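Local coordinates for mandelate racemase/muconate lactonizing enzyme (Polaromonas sp., PDB 2OG9) that belongs to the enolase superfamily and probably acts as a metal-dependent racemase or related enzyme on a carboxylate substrate, at the interface of chains A and B. Coordinates in Å, arbitrary orientation; residue numbers count along the deposited sequence, not the author numbering. Chains: chain A/B, Mandelate racemase/muconate lactonizing enzyme.

The interface of chains A and B. Residues chain A 12, 91, 93-94, 97; chain B 140, 143-144.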
loop_
_atom_site.group_PDB
_atom_site.type_symbol
_atom_site.label_atom_id
_atom_site.label_comp_id
_atom_site.label_asym_id
_atom_site.label_seq_id
_atom_site.Cartn_x
_atom_site.Cartn_y
_atom_site.Cartn_z
ATOM N N SER A 12 -26.443 21.457 33.665
ATOM C CA SER A 12 -27.194 22.493 32.956
ATOM C C SER A 12 -28.672 22.287 33.270
ATOM O O SER A 12 -29.436 23.243 33.410
ATOM C CB SER A 12 -26.977 22.390 31.439
ATOM O OG SER A 12 -27.820 21.406 30.850
ATOM N N ASP A 91 -27.729 15.073 33.005
ATOM C CA ASP A 91 -27.763 16.380 32.353
ATOM C C ASP A 91 -28.074 16.117 30.871
ATOM O O ASP A 91 -27.251 15.554 30.153
ATOM C CB ASP A 91 -26.394 17.058 32.488
ATOM C CG ASP A 91 -26.407 18.501 32.022
ATOM O OD1 ASP A 91 -27.260 18.845 31.178
ATOM O OD2 ASP A 91 -25.554 19.285 32.490
ATOM N N SER A 93 -27.954 17.938 28.330
ATOM C CA SER A 93 -27.072 18.604 27.374
ATOM C C SER A 93 -25.857 17.767 26.963
ATOM O O SER A 93 -25.267 18.008 25.914
ATOM C CB SER A 93 -26.595 19.951 27.937
ATOM O OG SER A 93 -27.644 20.912 27.934
ATOM N N ASP A 94 -25.483 16.791 27.782
ATOM C CA ASP A 94 -24.332 15.940 27.481
ATOM C C ASP A 94 -24.812 14.758 26.643
ATOM O O ASP A 94 -24.737 13.594 27.057
ATOM C CB ASP A 94 -23.686 15.465 28.786
ATOM C CG ASP A 94 -23.128 16.611 29.602
ATOM O OD1 ASP A 94 -22.754 17.640 29.001
ATOM O OD2 ASP A 94 -23.038 16.485 30.843
ATOM N N LYS A 97 -22.272 11.893 25.636
ATOM C CA LYS A 97 -21.947 11.200 26.880
ATOM C C LYS A 97 -23.044 10.197 27.254
ATOM O O LYS A 97 -22.750 9.058 27.628
ATOM C CB LYS A 97 -21.771 12.218 28.014
ATOM C CG LYS A 97 -21.297 11.604 29.329
ATOM C CD LYS A 97 -21.246 12.631 30.464
ATOM C CE LYS A 97 -22.642 13.000 30.941
ATOM N NZ LYS A 97 -22.623 13.957 32.091
ATOM N N LYS B 140 -21.389 22.780 27.442
ATOM C CA LYS B 140 -22.691 22.127 27.454
ATOM C C LYS B 140 -23.418 22.229 26.114
ATOM O O LYS B 140 -24.213 21.357 25.768
ATOM C CB LYS B 140 -23.558 22.705 28.577
ATOM C CG LYS B 140 -23.044 22.347 29.979
ATOM C CD LYS B 140 -23.203 20.848 30.268
ATOM C CE LYS B 140 -22.587 20.459 31.614
ATOM N NZ LYS B 140 -22.913 19.048 32.003
ATOM N N GLY B 143 -21.816 19.648 24.299
ATOM C CA GLY B 143 -22.084 18.400 24.989
ATOM C C GLY B 143 -20.766 18.004 25.631
ATOM O O GLY B 143 -19.763 17.867 24.933
ATOM N N SER B 144 -20.740 17.830 26.945
ATOM C CA SER B 144 -19.486 17.476 27.597
ATOM C C SER B 144 -19.434 16.040 28.091
ATOM O O SER B 144 -20.455 15.361 28.185
ATOM C CB SER B 144 -19.207 18.420 28.770
ATOM O OG SER B 144 -20.134 18.201 29.811
HETATM O O HOH W 1 -21.772 14.730 25.697
HETATM O O HOH W 2 -19.980 16.324 31.832
#
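A polar patch of a two-fold symmetric interface, in which A:Asp91 and A:Asp94 meet B:Lys140 and B:Ser144, pairs two copies of this enolase-superfamily protein; its twin has the chains exchanged. In the deposited octamer it probably holds two subunits together as a dimer. The acidic loop of chain A runs just ahead of helix 95-104 and meets the short helix 138-142 of chain B, through B:Lys140, and the loop after it. B:Lys140 bends at chi2 (-68°), then runs extended, which carries its ammonium between the two aspartates. B:Lys140 NZ forms salt bridges to A:Asp91 OD2 at 2.7 Å and to A:Asp94 OD2 at 2.8 Å. The first meeting is tip to tip and comes from above the carboxylate plane. The second uses the syn side of A:Asp94. A:Lys97 NZ takes the anti side of the same oxygen, 2.9 Å from A:Asp94 OD2. This carboxylate is therefore likely to soften the repulsion between the two lysines. The other oxygen, A:Asp94 OD1, accepts two bonds from one face of its plane: from B:Ser144 OG at 2.8 Å and from the backbone B:Ser144 N at 2.9 Å. An alanine in place of A:Asp94 would probably leave B:Ser144 N and OG without this acceptor and the two lysine ammoniums without the negative charge between them. A:Asp91 is set from within its own chain. A:Ser12 N reaches OD2 from the face opposite B:Lys140, while A:Ser12 OG binds A:Asp91 OD1 on the syn side at 2.6 Å. A:Ser93 N also donates to OD1. These bonds should limit rotation of the carboxylate. Water 1 links A:Lys97 N to B:Ser144 O, and water 2 joins B:Ser144 OG to A:Asp94 OD2.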